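Peridinin-chlorophyll A protein (Amphidinium carterae, PDB 2C9E) probably serves as a water-soluble antenna that captures blue-green sunlight with peridinin and chlorophyll a held inside a largely helical shell. Local coordinates at residues V48-L51 / L52-G55; N233-A236 / I237-A240; A240-A243 / H244-I248. All coordinates share one frame; numbering follows the deposited sequence.

Interaction 1 of 3, residues V48-L51 / L52-G55; sequences VEKL and LEVG. With PID (peridinin), chain E.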
loop_
_atom_site.group_PDB
_atom_site.type_symbol
_atom_site.label_atom_id
_atom_site.label_comp_id
_atom_site.label_asym_id
_atom_site.label_seq_id
_atom_site.Cartn_x
_atom_site.Cartn_y
_atom_site.Cartn_z
ATOM N N VAL A 48 -8.196 4.749 -4.918
ATOM C CA VAL A 48 -7.548 4.311 -3.679
ATOM C C VAL A 48 -8.628 3.951 -2.653
ATOM O O VAL A 48 -8.488 2.970 -1.903
ATOM C CB VAL A 48 -6.655 5.397 -3.152
ATOM C CG1 VAL A 48 -6.266 5.119 -1.684
ATOM C CG2 VAL A 48 -5.465 5.490 -4.029
ATOM N N GLU A 49 -9.690 4.754 -2.626
ATOM C CA GLU A 49 -10.796 4.483 -1.749
ATOM C C GLU A 49 -11.383 3.073 -2.075
ATOM O O GLU A 49 -11.743 2.317 -1.176
ATOM C CB GLU A 49 -11.914 5.528 -1.944
ATOM C CG GLU A 49 -13.066 5.313 -1.007
ATOM C CD GLU A 49 -14.329 6.070 -1.400
ATOM O OE1 GLU A 49 -14.247 7.240 -1.816
ATOM O OE2 GLU A 49 -15.425 5.487 -1.254
ATOM N N LYS A 50 -11.502 2.734 -3.347
ATOM C CA LYS A 50 -12.065 1.427 -3.707
ATOM C C LYS A 50 -11.083 0.335 -3.357
ATOM O O LYS A 50 -11.455 -0.758 -2.907
ATOM C CB LYS A 50 -12.428 1.410 -5.205
ATOM C CG LYS A 50 -13.572 2.385 -5.520
ATOM C CD LYS A 50 -13.838 2.497 -6.972
ATOM C CE LYS A 50 -15.250 2.968 -7.198
ATOM N NZ LYS A 50 -16.240 2.173 -6.344
ATOM N N LEU A 51 -9.808 0.610 -3.550
ATOM C CA LEU A 51 -8.800 -0.399 -3.203
ATOM C C LEU A 51 -8.884 -0.835 -1.694
ATOM O O LEU A 51 -8.791 -2.043 -1.317
ATOM C CB LEU A 51 -7.421 0.185 -3.527
ATOM C CG LEU A 51 -6.212 -0.709 -3.274
ATOM C CD1 LEU A 51 -6.198 -1.852 -4.294
ATOM C CD2 LEU A 51 -4.912 0.163 -3.351
ATOM N N LEU A 52 -9.005 0.161 -0.826
ATOM C CA LEU A 52 -9.081 -0.082 0.602
ATOM C C LEU A 52 -10.412 -0.758 0.934
ATOM O O LEU A 52 -10.450 -1.693 1.762
ATOM C CB LEU A 52 -8.963 1.250 1.332
ATOM C CG LEU A 52 -7.619 1.997 1.190
ATOM C CD1 LEU A 52 -7.645 3.372 1.986
ATOM C CD2 LEU A 52 -6.507 1.110 1.680
ATOM N N GLU A 53 -11.513 -0.304 0.310
ATOM C CA GLU A 53 -12.804 -0.961 0.570
ATOM C C GLU A 53 -12.698 -2.463 0.195
ATOM O O GLU A 53 -13.093 -3.329 0.994
ATOM C CB GLU A 53 -13.922 -0.287 -0.218
ATOM C CG GLU A 53 -14.301 1.082 0.323
ATOM C CD GLU A 53 -15.115 1.925 -0.674
ATOM O OE1 GLU A 53 -15.079 1.655 -1.896
ATOM O OE2 GLU A 53 -15.790 2.882 -0.254
ATOM N N VAL A 54 -12.114 -2.785 -0.967
ATOM C CA VAL A 54 -12.008 -4.202 -1.342
ATOM C C VAL A 54 -11.199 -4.954 -0.313
ATOM O O VAL A 54 -11.566 -6.063 0.105
ATOM C CB VAL A 54 -11.375 -4.415 -2.800
ATOM C CG1 VAL A 54 -11.342 -5.900 -3.185
ATOM C CG2 VAL A 54 -12.235 -3.698 -3.816
ATOM N N GLY A 55 -10.131 -4.320 0.149
ATOM C CA GLY A 55 -9.280 -4.962 1.133
ATOM C C GLY A 55 -10.091 -5.258 2.382
ATOM O O GLY A 55 -9.827 -6.232 3.107
HETATM C C1 PID E . -11.997 -9.562 -18.841
HETATM C C2 PID E . -12.376 -10.281 -20.138
HETATM C C3 PID E . -13.064 -11.607 -19.810
HETATM C C4 PID E . -12.067 -12.464 -19.026
HETATM C C5 PID E . -11.803 -11.916 -17.618
HETATM C C6 PID E . -11.669 -10.383 -17.588
HETATM C C7 PID E . -10.789 -9.878 -16.630
HETATM C C8 PID E . -11.152 -9.237 -15.446
HETATM C C9 PID E . -10.206 -8.770 -14.532
HETATM C C10 PID E . -8.825 -8.875 -14.661
HETATM C C11 PID E . -10.461 -8.158 -13.374
HETATM C C12 PID E . -9.298 -7.892 -12.773
HETATM C C13 PID E . -9.159 -7.364 -11.489
HETATM C C14 PID E . -7.965 -7.093 -10.815
HETATM C C15 PID E . -8.037 -6.605 -9.507
HETATM C C16 PID E . -6.967 -6.324 -8.656
HETATM C C17 PID E . -7.213 -5.927 -7.342
HETATM C C18 PID E . -6.190 -5.718 -6.420
HETATM C C19 PID E . -6.438 -5.395 -5.086
HETATM C C20 PID E . -5.385 -5.256 -4.180
HETATM C C21 PID E . -5.505 -4.986 -2.815
HETATM C C22 PID E . -4.357 -4.894 -2.029
HETATM C C23 PID E . -4.334 -4.664 -0.738
HETATM C C24 PID E . -4.310 -4.442 0.555
HETATM C C25 PID E . -4.308 -5.578 1.594
HETATM C C26 PID E . -5.450 -5.355 2.590
HETATM C C27 PID E . -5.459 -3.944 3.196
HETATM C C28 PID E . -5.493 -2.868 2.103
HETATM C C29 PID E . -4.346 -3.005 1.095
HETATM C C30 PID E . -6.815 -4.380 5.131
HETATM C C31 PID E . -8.152 -4.248 5.863
HETATM C CM1 PID E . -11.289 -8.222 -19.062
HETATM C CM2 PID E . -10.519 -12.595 -17.136
HETATM C CM3 PID E . -12.950 -12.363 -16.705
HETATM C CM4 PID E . -6.611 -7.408 -11.456
HETATM C CM5 PID E . -6.886 -4.800 -2.175
HETATM C CM6 PID E . -4.503 -6.937 0.917
HETATM C CM7 PID E . -2.985 -5.608 2.363
HETATM C CM8 PID E . -4.544 -2.016 -0.054
HETATM O O1 PID E . -12.904 -9.665 -17.738
HETATM O O2 PID E . -13.429 -12.280 -21.020
HETATM O O3 PID E . -8.209 -9.382 -15.598
HETATM O O4 PID E . -8.258 -8.320 -13.551
HETATM O O5 PID E . -3.113 -2.718 1.755
HETATM O O6 PID E . -6.701 -3.789 3.909
HETATM O O7 PID E . -5.889 -5.011 5.641
HETATM O O HOH W 1 -16.314 3.278 -3.398
#
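Glu49 and Glu53, one helical turn apart, meet through their carboxylates, with Glu49 OE2 2.8 Å from Glu53 OE2. Both atoms are acceptors and the two carboxylate planes stand 87° apart, so the proximity is one of like charges and is likely to favour protonation of one acid or the other. On the partly exposed side, by Lys50 and Glu53, water 1 bridges the two acids and probably softens the repulsion, giving a proton to Glu49 OE2 and another to Glu53 OE1, the latter at only 2.5 Å. The same water accepts from Lys50 NZ at 3.1 Å, and the lysine charge is thus coupled to both acids without touching either. With an alanine at Glu53, water 1 loses the acceptor OE1, which would probably leave Lys50 NZ linked through it to Glu49 alone. The i to i+4 spacing is that of the α-helix 41-55, which lines the pigment cavity with its other flank. There the partners are apolar side chains and pigment. Val48 CG1 faces Leu52 CD1 at 4.3 Å, and these two residues also touch chlorophyll a. Leu52 keeps CG beside its own backbone N (chi1 -65°), which lays the branch point over the preceding turn, 3.4 Å from Val48 O. Leu51 turns to peridinin, its CD1 3.5 Å from the polyene atom C21, while CG and CD2 reach the ring methyl CM8. Gly55, the last residue of the helix, donates its N to Leu51 O at 3.0 Å, the N-H...O angle being 153°. A CB modelled on Gly55 would clash with peridinin O6, at 2.8 Å, so the pigment lies close against the bare backbone.

Interaction 2 of 3, residues N233-A236 / I237-A240; sequences NQNA and INDA. With PID (peridinin), chain I.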
loop_
_atom_site.group_PDB
_atom_site.type_symbol
_atom_site.label_atom_id
_atom_site.label_comp_id
_atom_site.label_asym_id
_atom_site.label_seq_id
_atom_site.Cartn_x
_atom_site.Cartn_y
_atom_site.Cartn_z
ATOM N N ASN A 233 -1.967 -5.468 15.491
ATOM C CA ASN A 233 -3.261 -6.058 15.761
ATOM C C ASN A 233 -4.132 -5.840 14.528
ATOM O O ASN A 233 -4.449 -4.704 14.169
ATOM C CB ASN A 233 -3.905 -5.363 16.955
ATOM C CG ASN A 233 -5.195 -6.039 17.392
ATOM O OD1 ASN A 233 -6.295 -5.806 16.852
ATOM N ND2 ASN A 233 -5.061 -6.899 18.378
ATOM N N GLN A 234 -4.550 -6.930 13.894
ATOM C CA GLN A 234 -5.346 -6.808 12.700
ATOM C C GLN A 234 -6.663 -6.014 12.820
ATOM O O GLN A 234 -7.069 -5.388 11.842
ATOM C CB GLN A 234 -5.592 -8.200 12.072
ATOM C CG GLN A 234 -5.964 -8.142 10.547
ATOM C CD GLN A 234 -4.806 -7.664 9.656
ATOM O OE1 GLN A 234 -3.650 -7.684 10.089
ATOM N NE2 GLN A 234 -5.113 -7.253 8.400
ATOM N N ASN A 235 -7.332 -6.001 13.972
ATOM C CA ASN A 235 -8.582 -5.229 14.071
ATOM C C ASN A 235 -8.282 -3.718 14.024
ATOM O O ASN A 235 -9.075 -2.909 13.523
ATOM C CB ASN A 235 -9.349 -5.552 15.371
ATOM C CG ASN A 235 -9.958 -6.975 15.383
ATOM O OD1 ASN A 235 -10.644 -7.399 14.428
ATOM N ND2 ASN A 235 -9.727 -7.706 16.483
ATOM N N ALA A 236 -7.150 -3.348 14.596
ATOM C CA ALA A 236 -6.686 -1.956 14.608
ATOM C C ALA A 236 -6.306 -1.566 13.160
ATOM O O ALA A 236 -6.501 -0.417 12.738
ATOM C CB ALA A 236 -5.458 -1.821 15.535
ATOM N N ILE A 237 -5.773 -2.540 12.413
ATOM C CA ILE A 237 -5.423 -2.323 11.029
ATOM C C ILE A 237 -6.737 -2.018 10.314
ATOM O O ILE A 237 -6.843 -1.017 9.594
ATOM C CB ILE A 237 -4.773 -3.587 10.412
ATOM C CG1 ILE A 237 -3.337 -3.698 10.902
ATOM C CG2 ILE A 237 -4.841 -3.543 8.851
ATOM C CD1 ILE A 237 -2.600 -4.911 10.375
ATOM N N ASN A 238 -7.748 -2.854 10.539
ATOM C CA ASN A 238 -9.030 -2.659 9.898
ATOM C C ASN A 238 -9.628 -1.352 10.270
ATOM O O ASN A 238 -10.201 -0.690 9.423
ATOM C CB ASN A 238 -10.010 -3.765 10.255
ATOM C CG ASN A 238 -9.509 -5.094 9.845
ATOM O OD1 ASN A 238 -8.796 -5.206 8.848
ATOM N ND2 ASN A 238 -9.859 -6.124 10.597
ATOM N N ASP A 239 -9.527 -0.960 11.533
ATOM C CA ASP A 239 -10.102 0.339 11.911
ATOM C C ASP A 239 -9.431 1.510 11.202
ATOM O O ASP A 239 -10.123 2.379 10.678
ATOM C CB ASP A 239 -9.999 0.584 13.402
ATOM C CG ASP A 239 -10.826 -0.368 14.188
ATOM O OD1 ASP A 239 -12.042 -0.468 13.894
ATOM O OD2 ASP A 239 -10.248 -1.010 15.100
ATOM N N ALA A 240 -8.096 1.539 11.202
ATOM C CA ALA A 240 -7.342 2.627 10.549
ATOM C C ALA A 240 -7.643 2.691 9.033
ATOM O O ALA A 240 -7.929 3.755 8.481
ATOM C CB ALA A 240 -5.882 2.420 10.805
HETATM C C1 PID I . 14.015 10.564 16.959
HETATM C C2 PID I . 14.638 11.609 17.886
HETATM C C3 PID I . 14.079 11.482 19.304
HETATM C C4 PID I . 12.567 11.713 19.237
HETATM C C5 PID I . 11.804 10.661 18.425
HETATM C C6 PID I . 12.557 10.152 17.184
HETATM C C7 PID I . 11.755 9.801 16.093
HETATM C C8 PID I . 11.561 8.529 15.549
HETATM C C9 PID I . 10.736 8.239 14.456
HETATM C C10 PID I . 9.967 9.125 13.705
HETATM C C11 PID I . 10.412 7.016 14.036
HETATM C C12 PID I . 9.467 7.102 13.096
HETATM C C13 PID I . 8.827 6.007 12.514
HETATM C C14 PID I . 7.829 6.011 11.536
HETATM C C15 PID I . 7.308 4.785 11.122
HETATM C C16 PID I . 6.291 4.620 10.182
HETATM C C17 PID I . 5.789 3.350 9.893
HETATM C C18 PID I . 4.747 3.160 8.989
HETATM C C19 PID I . 4.200 1.904 8.736
HETATM C C20 PID I . 3.146 1.748 7.838
HETATM C C21 PID I . 2.517 0.539 7.549
HETATM C C22 PID I . 1.477 0.520 6.616
HETATM C C23 PID I . 0.778 -0.524 6.254
HETATM C C24 PID I . 0.044 -1.538 5.868
HETATM C C25 PID I . -1.295 -1.923 6.520
HETATM C C26 PID I . -1.272 -3.399 6.934
HETATM C C27 PID I . -0.821 -4.331 5.799
HETATM C C28 PID I . 0.525 -3.887 5.211
HETATM C C29 PID I . 0.509 -2.435 4.714
HETATM C C30 PID I . -1.621 -6.449 6.620
HETATM C C31 PID I . -1.309 -7.805 7.256
HETATM C CM1 PID I . 14.599 10.566 15.543
HETATM C CM2 PID I . 10.489 11.335 18.028
HETATM C CM3 PID I . 11.481 9.471 19.332
HETATM C CM4 PID I . 7.233 7.320 11.001
HETATM C CM5 PID I . 2.969 -0.751 8.242
HETATM C CM6 PID I . -1.579 -1.083 7.768
HETATM C CM7 PID I . -2.427 -1.678 5.516
HETATM C CM8 PID I . 1.909 -2.056 4.220
HETATM O O1 PID I . 13.661 9.292 17.509
HETATM O O2 PID I . 14.657 12.511 20.116
HETATM O O3 PID I . 10.075 10.350 13.686
HETATM O O4 PID I . 9.163 8.413 12.861
HETATM O O5 PID I . -0.434 -2.308 3.643
HETATM O O6 PID I . -0.559 -5.638 6.353
HETATM O O7 PID I . -2.783 -6.117 6.385
HETATM O O HOH W 2 -7.750 -7.400 7.370
HETATM O O HOH W 3 -11.943 -5.692 12.927
#
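Gln234 and Ile237 cross obliquely in the first turn of helix 234-251, and between them they receive the acetate-bearing ring of a peridinin. The turn is closed by an N-cap: Asn233 OD1 accepts weakly from Asn235 N at 3.1 Å and, also weakly, from Ala236 N. Ile237 can be followed outward from the backbone. Its CB sits 3.2 Å from Gln234 O, close under the carbonyl of the preceding turn. With CG1 beside the backbone N (chi1 -76°), that branch runs back toward the helix start and comes to 3.6 Å from Asn233 O. The other branch, CG2, meets the amide nitrogen, Gln234 NE2, at 3.7 Å. The tip, CD1, presses on Gln234 OE1 at 3.0 Å, a close carbon-to-oxygen approach, and also reaches peridinin C26 at 4.0 Å. Met274 of helix 261-276 packs on Ile237 and Ala236 as well. Gln234 bends at chi2 (68°), which brings its amide across the isoleucine. The more polar flank is joined by water: water 2 lies between Gln234 NE2, from which it accepts at 2.8 Å, and Asn238 OD1, while water 3 spans Asn235 OD1 and Asn238 ND2, whose amide planes are steeply inclined to each other. Asp239 OD2 lies near Asn235 O, but both are acceptors and no bond joins them. Gln234 NE2 thus has two acceptors; besides water 2 it donates to the acetyl carbonyl O7 of peridinin, a long 3.3 Å bond whose N-H...O angle of 176° makes it almost perfectly straight.

Interaction 3 of 3, residues A240-A243 / H244-I248; sequences AVFA and HVRAI. With CLA (chlorophyll a), chain C.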
loop_
_atom_site.group_PDB
_atom_site.type_symbol
_atom_site.label_atom_id
_atom_site.label_comp_id
_atom_site.label_asym_id
_atom_site.label_seq_id
_atom_site.Cartn_x
_atom_site.Cartn_y
_atom_site.Cartn_z
ATOM N N ALA A 240 -8.096 1.539 11.202
ATOM C CA ALA A 240 -7.342 2.627 10.549
ATOM C C ALA A 240 -7.643 2.691 9.033
ATOM O O ALA A 240 -7.929 3.755 8.481
ATOM C CB ALA A 240 -5.882 2.420 10.805
ATOM N N VAL A 241 -7.609 1.543 8.367
ATOM C CA VAL A 241 -7.918 1.476 6.955
ATOM C C VAL A 241 -9.339 2.094 6.724
ATOM O O VAL A 241 -9.548 2.922 5.839
ATOM C CB VAL A 241 -7.872 -0.009 6.462
ATOM C CG1 VAL A 241 -8.452 -0.147 5.036
ATOM C CG2 VAL A 241 -6.422 -0.531 6.438
ATOM N N PHE A 242 -10.328 1.681 7.509
ATOM C CA PHE A 242 -11.633 2.228 7.294
ATOM C C PHE A 242 -11.634 3.761 7.597
ATOM O O PHE A 242 -12.293 4.549 6.881
ATOM C CB PHE A 242 -12.664 1.481 8.148
ATOM C CG PHE A 242 -14.057 1.999 7.957
ATOM C CD1 PHE A 242 -14.655 1.945 6.704
ATOM C CD2 PHE A 242 -14.725 2.646 9.003
ATOM C CE1 PHE A 242 -15.907 2.536 6.468
ATOM C CE2 PHE A 242 -15.975 3.250 8.802
ATOM C CZ PHE A 242 -16.570 3.196 7.526
ATOM N N ALA A 243 -10.903 4.192 8.634
ATOM C CA ALA A 243 -10.848 5.630 8.941
ATOM C C ALA A 243 -10.420 6.408 7.654
ATOM O O ALA A 243 -10.969 7.455 7.333
ATOM C CB ALA A 243 -9.850 5.901 10.086
ATOM N N HIS A 244 -9.452 5.870 6.909
ATOM C CA HIS A 244 -9.002 6.549 5.670
ATOM C C HIS A 244 -10.101 6.488 4.594
ATOM O O HIS A 244 -10.277 7.434 3.861
ATOM C CB HIS A 244 -7.727 5.909 5.109
ATOM C CG HIS A 244 -6.477 6.181 5.909
ATOM N ND1 HIS A 244 -6.172 5.512 7.082
ATOM C CD2 HIS A 244 -5.436 7.024 5.673
ATOM C CE1 HIS A 244 -4.996 5.932 7.535
ATOM N NE2 HIS A 244 -4.530 6.853 6.698
ATOM N N VAL A 245 -10.804 5.352 4.471
ATOM C CA VAL A 245 -11.908 5.208 3.490
ATOM C C VAL A 245 -12.889 6.340 3.813
ATOM O O VAL A 245 -13.368 7.040 2.940
ATOM C CB VAL A 245 -12.707 3.827 3.613
ATOM C CG1 VAL A 245 -14.019 3.916 2.804
ATOM C CG2 VAL A 245 -11.873 2.628 3.068
ATOM N N ARG A 246 -13.190 6.533 5.081
ATOM C CA ARG A 246 -14.121 7.624 5.385
ATOM C C ARG A 246 -13.548 9.014 5.023
ATOM O O ARG A 246 -14.236 9.843 4.425
ATOM C CB ARG A 246 -14.513 7.598 6.864
ATOM C CG ARG A 246 -15.247 8.848 7.289
ATOM C CD ARG A 246 -15.206 9.033 8.798
ATOM N NE ARG A 246 -15.972 8.003 9.493
ATOM C CZ ARG A 246 -15.488 7.295 10.511
ATOM N NH1 ARG A 246 -14.230 7.518 10.926
ATOM N NH2 ARG A 246 -16.256 6.383 11.115
ATOM N N ALA A 247 -12.282 9.254 5.368
ATOM C CA ALA A 247 -11.637 10.551 5.086
ATOM C C ALA A 247 -11.664 10.932 3.594
ATOM O O ALA A 247 -11.996 12.060 3.206
ATOM C CB ALA A 247 -10.217 10.510 5.580
ATOM N N ILE A 248 -11.327 9.970 2.754
ATOM C CA ILE A 248 -11.291 10.207 1.331
ATOM C C ILE A 248 -12.667 10.633 0.823
ATOM O O ILE A 248 -12.773 11.563 0.048
ATOM C CB ILE A 248 -10.847 8.936 0.596
ATOM C CG1 ILE A 248 -9.420 8.577 1.012
ATOM C CG2 ILE A 248 -11.030 9.114 -0.915
ATOM C CD1 ILE A 248 -8.951 7.230 0.417
HETATM MG MG CLA C . -0.732 7.204 5.600
HETATM C CHA CLA C . 2.301 7.872 7.246
HETATM C CHB CLA C . -0.071 9.800 3.410
HETATM C CHC CLA C . -3.161 6.010 3.419
HETATM C CHD CLA C . -0.792 4.152 7.302
HETATM N NA CLA C . 0.815 8.742 5.461
HETATM C C1A CLA C . 1.973 8.818 6.251
HETATM C C2A CLA C . 2.851 9.952 5.768
HETATM C C3A CLA C . 1.991 10.669 4.737
HETATM C C4A CLA C . 0.839 9.700 4.471
HETATM C CMA CLA C . 1.426 11.963 5.343
HETATM C CAA CLA C . 4.138 9.424 5.125
HETATM C CBA CLA C . 5.157 10.526 4.839
HETATM C CGA CLA C . 6.335 10.036 4.010
HETATM O O1A CLA C . 7.192 10.853 3.664
HETATM O O2A CLA C . 6.474 8.629 3.598
HETATM N NB CLA C . -1.559 7.864 3.811
HETATM C C1B CLA C . -1.152 8.985 3.119
HETATM C C2B CLA C . -2.094 9.247 2.065
HETATM C C3B CLA C . -2.990 8.209 2.044
HETATM C C4B CLA C . -2.600 7.282 3.124
HETATM C CMB CLA C . -2.137 10.522 1.143
HETATM C CAB CLA C . -4.015 8.341 1.010
HETATM C CBB CLA C . -4.974 7.411 0.879
HETATM N NC CLA C . -1.785 5.391 5.402
HETATM C C1C CLA C . -2.781 5.135 4.476
HETATM C C2C CLA C . -3.417 3.867 4.819
HETATM C C3C CLA C . -2.761 3.360 5.891
HETATM C C4C CLA C . -1.717 4.309 6.251
HETATM C CMC CLA C . -4.599 3.192 4.119
HETATM C CAC CLA C . -3.041 2.059 6.611
HETATM C CBC CLA C . -4.085 2.256 7.774
HETATM N ND CLA C . 0.447 6.215 6.933
HETATM C C1D CLA C . 0.223 5.067 7.642
HETATM C C2D CLA C . 1.054 5.021 8.815
HETATM C C3D CLA C . 1.876 6.075 8.706
HETATM C C4D CLA C . 1.503 6.795 7.539
HETATM C CMD CLA C . 1.027 3.908 9.923
HETATM C CAD CLA C . 3.041 6.732 9.243
HETATM O OBD CLA C . 3.584 6.655 10.360
HETATM C CBD CLA C . 3.500 7.759 8.227
HETATM C CGD CLA C . 3.721 9.053 8.979
HETATM O O1D CLA C . 2.811 9.877 9.058
HETATM O O2D CLA C . 4.907 9.266 9.603
HETATM C CED CLA C . 5.048 10.312 10.399
HETATM C C1 CLA C . 7.644 8.292 2.808
HETATM C C2 CLA C . 7.562 6.930 2.532
HETATM C C3 CLA C . 8.542 5.943 2.506
HETATM C C4 CLA C . 10.067 6.228 2.788
HETATM C C5 CLA C . 8.206 4.429 2.189
HETATM C C6 CLA C . 6.718 4.142 1.813
HETATM C C7 CLA C . 6.405 2.626 1.722
HETATM C C8 CLA C . 4.927 2.258 1.423
HETATM C C9 CLA C . 4.676 0.764 1.734
HETATM C C10 CLA C . 4.647 2.539 -0.073
HETATM C C11 CLA C . 3.344 1.925 -0.645
HETATM C C12 CLA C . 3.023 2.479 -2.035
HETATM C C13 CLA C . 4.131 2.368 -3.093
HETATM C C14 CLA C . 3.981 3.330 -4.252
HETATM C C15 CLA C . 4.192 0.923 -3.607
HETATM C C16 CLA C . 2.995 0.413 -4.394
HETATM C C17 CLA C . 3.078 -1.084 -4.483
HETATM C C18 CLA C . 2.039 -1.752 -5.375
HETATM C C19 CLA C . 2.246 -3.244 -5.367
HETATM C C20 CLA C . 2.160 -1.236 -6.796
HETATM O O HOH W 4 -11.904 9.349 9.060
HETATM O O HOH W 5 -2.232 8.176 6.756
#
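His244 reaches back to Ala240 by two bonds to the same oxygen: the backbone N donates to Ala240 O at 3.0 Å, and the imidazole ND1 donates to Ala240 O at 2.9 Å. The ring bond is nearly linear, 171° at the hydrogen. Ala240 O lies close to the imidazole plane, whereas ND1 stands well above the plane of the carbonyl, the backbone N-H taking the line of the C=O bond. This grip fixes the rotation of the ring and aims NE2 outward at water 5, 2.7 Å away and in the ring plane. Water 5 is itself the axial ligand of the chlorophyll a magnesium, at 2.1 Å. The histidine is therefore a second-shell ligand, joined to the metal through water, and Ala240 O positions it in turn. Chlorophyll C1C lies over one imidazole face, offset toward its rim, with NE2 3.3 Å from C1C. The chain carries the peridinin-chlorophyll family sequence twice, and His70, in the other chlorophyll a pocket, is probably the counterpart of His244. On another side of helix 234-251, Phe242 has its CG anti to the backbone N (chi1 -179°), which carries the ring toward the following turn. Its CD1 rests against Val245 CB at 4.1 Å, the two side chains crossing at about a right angle. Further round the ring, CE2 meets Arg246 NH2 at 3.9 Å, with the ring and guanidinium planes inclined by 73°; the approach is oblique and no stack forms. Ala243, against which Ala270 of helix 261-276 packs, works through its carbonyl: Ala243 O takes the N-H of Ala247 and a proton from water 4 at 2.7 Å, a water that also accepts, weakly, from Arg246 NH1.

How the interactions relate
Interactions 2 and 3 are successive parts of helix 234-251 and share Ala240, whereas interaction 1 lies on helix 41-55, in the other of the two family repeats of the chain. Interactions 1 and 3 are buried and touch directly, Leu52 CB packing on Val245 CG2 at 3.7 Å with Val241 alongside; the helices meet through aliphatic side chains and the flanks of Glu49 and Glu53. Interaction 2, at the helix start, is only partly buried and does not touch interaction 1, their nearest atoms being about 6 Å apart. Chemistry follows place: charged groups round a water on one flank and pigment contacts on the other in interaction 1, amides, waters and a cap in interaction 2, and a water-bridged magnesium in interaction 3.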